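Leukotriene A-4 hydrolase (Saccharomyces cerevisiae, PDB 2XQ0) preferentially cleaves di- and tripeptides as a zinc-dependent M1-family aminopeptidase and has low epoxide hydrolase activity in vitro, acting on leukotriene A4 among others. Local coordinates at residues N241-E244 with K245-T249; F394-L397 with F398-T402; K577-A580 with D581-T585. One frame throughout, in Å; residues are numbered along the deposited sequence.

Contact 1 (N241-E244 with K245-T249); sequences NDVE and KFIQT
The first turns of helix 243-253 form this contact, with Asp242 paired to Lys245 and Glu244 to Gln248. Asp242 stands at the N-cap position, but its carboxylate makes no capping bond. It turns to side chains instead. OD1 of Asp242 forms a salt bridge with NZ of Lys245 at 3.1 Å, weak as a hydrogen bond. The two side chains lie alongside each other. A bend about the CG-CD bond of Lys245 (chi3 54°) brings the amine back to the helix start. ND2 of Asn241 donates to OD2 of Asp242 from above the carboxylate plane, at 2.9 Å.

Beside this pair, NE2 of Gln248 donates to OE2 of Glu244 at 2.8 Å, with an N-H...O angle of 160°. The bond uses the anti lone pair of OE2 and lies close to the amide plane. The carboxylate and amide planes are steeply turned, 77° apart. OE2 also forms a salt bridge with Arg222. With the carboxylate of Glu244 gone, as in an alanine here, Arg222 is likely to lose this partner and the Gln248 amide to turn more freely.

The backbone follows the helical pattern: Phe246 N bonds to Asp242 O, and Ile247 N to Val243 O, both at 3.0 Å. Asp242 O also lies over one face of the Phe246 ring. A water accepts from Lys245 N at 3.0 Å and donates weakly to Asn241 O.

Val243 CG2 and Ile247 CD1 meet loosely at 4.3 Å. Both side chains pack on Ser223 of strand 223-227. Ile247 also touches Leu303 of helix 297-311, the helix that carries the zinc ligands His301 and His305. Phe246 reaches Leu303 too, and packs on Ile334 and Ile338 of helix 321-339.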
loop_
_atom_site.group_PDB
_atom_site.type_symbol
_atom_site.label_atom_id
_atom_site.label_comp_id
_atom_site.label_asym_id
_atom_site.label_seq_id
_atom_site.Cartn_x
_atom_site.Cartn_y
_atom_site.Cartn_z
ATOM N N ASN A 241 3.232 22.033 5.036
ATOM C CA ASN A 241 2.105 22.948 4.896
ATOM C C ASN A 241 0.787 22.217 5.040
ATOM O O ASN A 241 -0.253 22.842 5.112
ATOM C CB ASN A 241 2.132 23.650 3.539
ATOM C CG ASN A 241 0.919 24.558 3.315
ATOM O OD1 ASN A 241 0.797 25.618 3.936
ATOM N ND2 ASN A 241 0.023 24.147 2.414
ATOM N N ASP A 242 0.827 20.889 5.096
ATOM C CA ASP A 242 -0.394 20.128 4.897
ATOM C C ASP A 242 -0.627 18.967 5.855
ATOM O O ASP A 242 -1.765 18.561 6.026
ATOM C CB ASP A 242 -0.452 19.610 3.454
ATOM C CG ASP A 242 -0.826 20.697 2.457
ATOM O OD1 ASP A 242 -2.044 20.924 2.268
ATOM O OD2 ASP A 242 0.088 21.325 1.862
ATOM N N VAL A 243 0.433 18.409 6.445
ATOM C CA VAL A 243 0.262 17.196 7.248
ATOM C C VAL A 243 -0.620 17.453 8.477
ATOM O O VAL A 243 -1.496 16.660 8.774
ATOM C CB VAL A 243 1.609 16.461 7.620
ATOM C CG1 VAL A 243 2.564 17.370 8.348
ATOM C CG2 VAL A 243 1.329 15.199 8.464
ATOM N N GLU A 244 -0.432 18.567 9.181
ATOM C CA GLU A 244 -1.259 18.747 10.367
ATOM C C GLU A 244 -2.717 18.961 9.982
ATOM O O GLU A 244 -3.616 18.480 10.660
ATOM C CB GLU A 244 -0.744 19.846 11.287
ATOM C CG GLU A 244 -1.628 20.086 12.494
ATOM C CD GLU A 244 -1.572 18.968 13.529
ATOM O OE1 GLU A 244 -0.727 18.053 13.411
ATOM O OE2 GLU A 244 -2.384 19.016 14.480
ATOM N N LYS A 245 -2.945 19.650 8.874
ATOM C CA LYS A 245 -4.294 19.829 8.355
ATOM C C LYS A 245 -4.969 18.487 8.050
ATOM O O LYS A 245 -6.135 18.293 8.377
ATOM C CB LYS A 245 -4.258 20.727 7.115
ATOM C CG LYS A 245 -5.577 20.888 6.388
ATOM C CD LYS A 245 -5.467 21.984 5.334
ATOM C CE LYS A 245 -4.303 21.727 4.386
ATOM N NZ LYS A 245 -3.820 22.984 3.714
ATOM N N PHE A 246 -4.242 17.558 7.424
ATOM C CA PHE A 246 -4.768 16.218 7.197
ATOM C C PHE A 246 -5.120 15.529 8.512
ATOM O O PHE A 246 -6.190 14.906 8.649
ATOM C CB PHE A 246 -3.759 15.342 6.459
ATOM C CG PHE A 246 -3.657 15.626 4.995
ATOM C CD1 PHE A 246 -4.596 16.399 4.355
ATOM C CD2 PHE A 246 -2.598 15.112 4.254
ATOM C CE1 PHE A 246 -4.486 16.661 2.988
ATOM C CE2 PHE A 246 -2.484 15.370 2.893
ATOM C CZ PHE A 246 -3.433 16.146 2.263
ATOM N N ILE A 247 -4.221 15.606 9.486
ATOM C CA ILE A 247 -4.505 14.901 10.726
ATOM C C ILE A 247 -5.784 15.434 11.349
ATOM O O ILE A 247 -6.676 14.659 11.686
ATOM C CB ILE A 247 -3.355 14.944 11.744
ATOM C CG1 ILE A 247 -2.086 14.348 11.146
ATOM C CG2 ILE A 247 -3.739 14.105 12.982
ATOM C CD1 ILE A 247 -0.895 14.422 12.075
ATOM N N GLN A 248 -5.881 16.754 11.479
ATOM C CA GLN A 248 -7.034 17.402 12.125
ATOM C C GLN A 248 -8.327 17.158 11.349
ATOM O O GLN A 248 -9.398 17.022 11.932
ATOM C CB GLN A 248 -6.793 18.907 12.311
ATOM C CG GLN A 248 -5.791 19.250 13.427
ATOM C CD GLN A 248 -5.459 20.738 13.467
ATOM O OE1 GLN A 248 -6.238 21.566 12.990
ATOM N NE2 GLN A 248 -4.290 21.083 14.018
ATOM N N THR A 249 -8.218 17.070 10.030
ATOM C CA THR A 249 -9.373 16.706 9.211
ATOM C C THR A 249 -9.877 15.274 9.493
ATOM O O THR A 249 -11.081 15.045 9.668
ATOM C CB THR A 249 -9.077 16.868 7.716
ATOM O OG1 THR A 249 -8.760 18.246 7.443
ATOM C CG2 THR A 249 -10.302 16.464 6.909
HETATM O O HOH W 1 -0.915 21.619 8.001
#

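Contact 2 (F394-L397 with F398-T402)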
loop_
_atom_site.group_PDB
_atom_site.type_symbol
_atom_site.label_atom_id
_atom_site.label_comp_id
_atom_site.label_asym_id
_atom_site.label_seq_id
_atom_site.Cartn_x
_atom_site.Cartn_y
_atom_site.Cartn_z
ATOM N N PHE A 394 -14.218 0.455 -1.327
ATOM C CA PHE A 394 -14.687 1.839 -1.300
ATOM C C PHE A 394 -16.106 1.997 -1.837
ATOM O O PHE A 394 -16.934 2.688 -1.244
ATOM C CB PHE A 394 -13.757 2.731 -2.122
ATOM C CG PHE A 394 -14.408 4.011 -2.541
ATOM C CD1 PHE A 394 -14.529 5.057 -1.651
ATOM C CD2 PHE A 394 -14.950 4.139 -3.799
ATOM C CE1 PHE A 394 -15.160 6.227 -2.013
ATOM C CE2 PHE A 394 -15.585 5.316 -4.172
ATOM C CZ PHE A 394 -15.688 6.358 -3.280
ATOM N N ASN A 395 -16.397 1.387 -2.980
ATOM C CA ASN A 395 -17.734 1.541 -3.557
ATOM C C ASN A 395 -18.870 0.943 -2.748
ATOM O O ASN A 395 -19.989 1.471 -2.754
ATOM C CB ASN A 395 -17.767 1.042 -5.000
ATOM C CG ASN A 395 -17.292 2.112 -5.969
ATOM O OD1 ASN A 395 -17.982 3.108 -6.185
ATOM N ND2 ASN A 395 -16.089 1.940 -6.513
ATOM N N LEU A 396 -18.602 -0.143 -2.034
ATOM C CA LEU A 396 -19.631 -0.662 -1.132
ATOM C C LEU A 396 -19.894 0.347 -0.015
ATOM O O LEU A 396 -21.049 0.628 0.330
ATOM C CB LEU A 396 -19.224 -2.023 -0.559
ATOM C CG LEU A 396 -20.088 -2.536 0.581
ATOM C CD1 LEU A 396 -21.544 -2.540 0.155
ATOM C CD2 LEU A 396 -19.624 -3.928 1.010
ATOM N N LEU A 397 -18.830 0.937 0.527
ATOM C CA LEU A 397 -19.010 1.918 1.619
ATOM C C LEU A 397 -19.677 3.223 1.160
ATOM O O LEU A 397 -20.463 3.829 1.897
ATOM C CB LEU A 397 -17.671 2.218 2.285
ATOM C CG LEU A 397 -17.059 0.987 2.961
ATOM C CD1 LEU A 397 -15.650 1.273 3.425
ATOM C CD2 LEU A 397 -17.947 0.546 4.115
ATOM N N PHE A 398 -19.324 3.671 -0.038
ATOM C CA PHE A 398 -19.931 4.844 -0.631
ATOM C C PHE A 398 -21.440 4.611 -0.893
ATOM O O PHE A 398 -22.264 5.522 -0.736
ATOM C CB PHE A 398 -19.199 5.222 -1.927
ATOM C CG PHE A 398 -19.691 6.513 -2.540
ATOM C CD1 PHE A 398 -19.417 7.728 -1.936
ATOM C CD2 PHE A 398 -20.442 6.506 -3.709
ATOM C CE1 PHE A 398 -19.889 8.930 -2.486
ATOM C CE2 PHE A 398 -20.908 7.698 -4.265
ATOM C CZ PHE A 398 -20.626 8.913 -3.643
ATOM N N HIS A 399 -21.784 3.391 -1.297
ATOM C CA HIS A 399 -23.177 2.997 -1.504
ATOM C C HIS A 399 -23.952 3.058 -0.189
ATOM O O HIS A 399 -25.052 3.607 -0.124
ATOM C CB HIS A 399 -23.238 1.582 -2.085
ATOM C CG HIS A 399 -24.631 1.087 -2.336
ATOM N ND1 HIS A 399 -25.498 1.721 -3.199
ATOM C CD2 HIS A 399 -25.301 0.026 -1.839
ATOM C CE1 HIS A 399 -26.647 1.070 -3.218
ATOM N NE2 HIS A 399 -26.555 0.035 -2.403
ATOM N N LEU A 400 -23.351 2.508 0.860
ATOM C CA LEU A 400 -23.936 2.507 2.192
ATOM C C LEU A 400 -24.121 3.927 2.723
ATOM O O LEU A 400 -25.170 4.259 3.267
ATOM C CB LEU A 400 -23.056 1.694 3.145
ATOM C CG LEU A 400 -23.091 0.179 2.901
ATOM C CD1 LEU A 400 -22.180 -0.573 3.883
ATOM C CD2 LEU A 400 -24.518 -0.365 2.963
ATOM N N GLU A 401 -23.085 4.753 2.585
ATOM C CA GLU A 401 -23.184 6.173 2.909
ATOM C C GLU A 401 -24.432 6.773 2.265
ATOM O O GLU A 401 -25.213 7.459 2.915
ATOM C CB GLU A 401 -21.941 6.917 2.396
ATOM C CG GLU A 401 -21.957 8.413 2.646
ATOM C CD GLU A 401 -20.859 9.166 1.895
ATOM O OE1 GLU A 401 -19.654 8.847 2.085
ATOM O OE2 GLU A 401 -21.209 10.102 1.131
ATOM N N THR A 402 -24.597 6.523 0.973
ATOM C CA THR A 402 -25.697 7.095 0.200
ATOM C C THR A 402 -27.074 6.633 0.672
ATOM O O THR A 402 -27.936 7.452 1.024
ATOM C CB THR A 402 -25.562 6.729 -1.286
ATOM O OG1 THR A 402 -24.322 7.228 -1.794
ATOM C CG2 THR A 402 -26.712 7.313 -2.083
#
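Glu401 N donates to Leu397 O at 2.9 Å, and Phe398 N to Phe394 O at the same length. His399 N and Leu400 N bond to Asn395 O and Leu396 O in turn, each at 3.0 Å. These bonds run through the second half of helix 388-403. The polar ends of the side chains mostly look elsewhere. OE1 of Glu401 is hydrogen-bonded to Tyr329 OH, and OE2 forms a salt bridge with Arg344, while Asn395 ND2 bonds back to Glu391 O. Thr402 OG1 donates to Phe398 O at 2.9 Å, and Thr402 N reaches that oxygen from the other face of the carbonyl plane.

Phe394 and Phe398 lie alongside each other, pointing the same way. Their planes are 21° apart but slid, so the rings barely overlap. One face of the Phe394 ring is met by CB of Phe398, 4.3 Å from the ring centroid, a CH-pi contact displaced toward the rim. Four residues apart, they sit on the same side of the helix, and CG anti to the backbone N in both turns the rings the same way. Arg332 adds a cation-pi contact to Phe394. Tyr390, the proton donor, lies earlier on this helix, about 6 Å from Phe394 between side chains.

On another side, Leu396 CD1 meets Leu400 CG at 4.2 Å, and the Leu397 and Leu400 methyls are looser. Leu396 and Leu400 pack on helix 451-456, and Leu397 on helix 321-339.

Apart from the backbone bonds and the Thr402 hydroxyl the contact is mainly apolar, and the buried Glu401 charge is probably offset by Arg344, outside it.

Contact 3 (K577-A580 with D581-T585)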
loop_
_atom_site.group_PDB
_atom_site.type_symbol
_atom_site.label_atom_id
_atom_site.label_comp_id
_atom_site.label_asym_id
_atom_site.label_seq_id
_atom_site.Cartn_x
_atom_site.Cartn_y
_atom_site.Cartn_z
ATOM N N LYS A 577 15.114 6.689 -25.403
ATOM C CA LYS A 577 16.342 6.760 -24.605
ATOM C C LYS A 577 16.090 7.360 -23.227
ATOM O O LYS A 577 16.712 6.975 -22.233
ATOM C CB LYS A 577 17.396 7.593 -25.344
ATOM C CG LYS A 577 18.682 7.853 -24.564
ATOM C CD LYS A 577 19.503 6.581 -24.401
ATOM C CE LYS A 577 20.940 6.889 -24.000
ATOM N NZ LYS A 577 21.047 7.392 -22.597
ATOM N N HIS A 578 15.169 8.312 -23.171
ATOM C CA HIS A 578 14.872 9.005 -21.927
ATOM C C HIS A 578 14.031 8.134 -20.997
ATOM O O HIS A 578 14.208 8.177 -19.779
ATOM C CB HIS A 578 14.197 10.347 -22.219
ATOM C CG HIS A 578 14.982 11.214 -23.154
ATOM N ND1 HIS A 578 15.774 12.253 -22.719
ATOM C CD2 HIS A 578 15.121 11.174 -24.501
ATOM C CE1 HIS A 578 16.356 12.826 -23.757
ATOM N NE2 HIS A 578 15.974 12.191 -24.851
ATOM N N LEU A 579 13.130 7.340 -21.576
ATOM C CA LEU A 579 12.377 6.352 -20.808
ATOM C C LEU A 579 13.322 5.345 -20.181
ATOM O O LEU A 579 13.217 5.041 -18.996
ATOM C CB LEU A 579 11.365 5.607 -21.683
ATOM C CG LEU A 579 10.690 4.426 -20.971
ATOM C CD1 LEU A 579 10.024 4.877 -19.656
ATOM C CD2 LEU A 579 9.679 3.739 -21.879
ATOM N N ALA A 580 14.250 4.834 -20.987
ATOM C CA ALA A 580 15.221 3.843 -20.523
ATOM C C ALA A 580 15.994 4.357 -19.315
ATOM O O ALA A 580 16.098 3.671 -18.298
ATOM C CB ALA A 580 16.177 3.463 -21.651
ATOM N N ASP A 581 16.518 5.575 -19.425
ATOM C CA ASP A 581 17.338 6.158 -18.363
ATOM C C ASP A 581 16.526 6.584 -17.142
ATOM O O ASP A 581 16.999 6.467 -16.017
ATOM C CB ASP A 581 18.125 7.360 -18.883
ATOM C CG ASP A 581 19.060 6.999 -20.021
ATOM O OD1 ASP A 581 19.632 5.884 -20.012
ATOM O OD2 ASP A 581 19.219 7.847 -20.922
ATOM N N TRP A 582 15.321 7.102 -17.373
ATOM C CA TRP A 582 14.434 7.479 -16.274
ATOM C C TRP A 582 14.098 6.267 -15.400
ATOM O O TRP A 582 14.010 6.363 -14.169
ATOM C CB TRP A 582 13.148 8.087 -16.822
ATOM C CG TRP A 582 12.171 8.525 -15.771
ATOM C CD1 TRP A 582 12.223 9.671 -15.026
ATOM C CD2 TRP A 582 10.980 7.838 -15.363
ATOM N NE1 TRP A 582 11.147 9.737 -14.176
ATOM C CE2 TRP A 582 10.364 8.628 -14.365
ATOM C CE3 TRP A 582 10.376 6.635 -15.741
ATOM C CZ2 TRP A 582 9.170 8.251 -13.742
ATOM C CZ3 TRP A 582 9.191 6.262 -15.119
ATOM C CH2 TRP A 582 8.599 7.067 -14.135
ATOM N N LEU A 583 13.902 5.130 -16.057
ATOM C CA LEU A 583 13.557 3.888 -15.386
ATOM C C LEU A 583 14.702 3.448 -14.468
ATOM O O LEU A 583 14.525 2.637 -13.554
ATOM C CB LEU A 583 13.261 2.823 -16.439
ATOM C CG LEU A 583 12.100 1.878 -16.156
ATOM C CD1 LEU A 583 12.268 1.250 -14.786
ATOM C CD2 LEU A 583 10.807 2.622 -16.240
ATOM N N GLY A 584 15.886 3.994 -14.712
ATOM C CA GLY A 584 17.029 3.701 -13.872
ATOM C C GLY A 584 17.088 4.641 -12.688
ATOM O O GLY A 584 18.003 4.561 -11.862
ATOM N N THR A 585 16.105 5.535 -12.606
ATOM C CA THR A 585 16.076 6.542 -11.549
ATOM C C THR A 585 14.951 6.300 -10.532
ATOM O O THR A 585 14.989 6.845 -9.430
ATOM C CB THR A 585 15.975 7.984 -12.131
ATOM O OG1 THR A 585 14.629 8.260 -12.526
ATOM C CG2 THR A 585 16.908 8.151 -13.338
#
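Lys577 and Asp581, one turn apart on helix 576-582, are joined by a salt bridge. Its shape comes from the lysine chain. CG of Lys577 lies anti to the backbone N, and the chain then bends about CB-CG (chi2 70°) and again about CD-CE (chi4 71°). The result is a hook over the aspartate. CG, CD and CE of Lys577 each pass 3.7 Å from OD2 of Asp581, and NZ of Lys577 closes on that oxygen at 2.5 Å, so short that the exact length is doubtful. The bond uses the syn lone pair of OD2. In Asp581 CG sits beside its own backbone N (chi1 -60°), which brings OD2 to 3.0 Å from Lys577 O. Both of these are acceptors, so the nearby ammonium probably offsets their repulsion.

The backbone N-H groups donate four residues back: Trp582 N to His578 O at 2.9 Å and Leu583 N to Leu579 O at 3.0 Å. The helix belongs to the all-helical C-terminal domain of this enzyme family. It packs against helices 557-569, 589-600 and 604-614.

Leu579 faces that interior. Its CD1 touches Trp582 CE3 at 4.3 Å and Leu583 CD2 at about the same distance. The Leu579 and Leu583 side chains run alongside, pointing the same way. Leu583 packs on Tyr596. Leu579 CD1 lies obliquely to the Trp582 indole, which meets the ring of Phe564, with Phe591 and Val560 also against it. Ala580 packs on Leu599, Leu606 and Thr610.

Further on, OG1 of Thr585 bonds to Trp582 O at 2.6 Å, in the carbonyl plane and on a lone pair. Thr585 N donates to the same oxygen.

In the fold
Each contact joins neighbouring turns of its own helix. Contacts 1 and 2 lie in the peptidase family M1 range, with centres 25 Å apart, and helix 321-339 packs against both. Contact 3 belongs to the C-terminal helical domain, across the chain's centre from contact 2. Contact 2 is the buried one: aromatic and leucine side chains dominate, and its acidic group is paired outside the contact. Contacts 1 and 3 are partly buried. Each has an apolar side turned to neighbouring elements and a lysine-aspartate bridge at a more exposed position, spaced three residues apart in contact 1 and four in contact 3. No two of the three contacts touch.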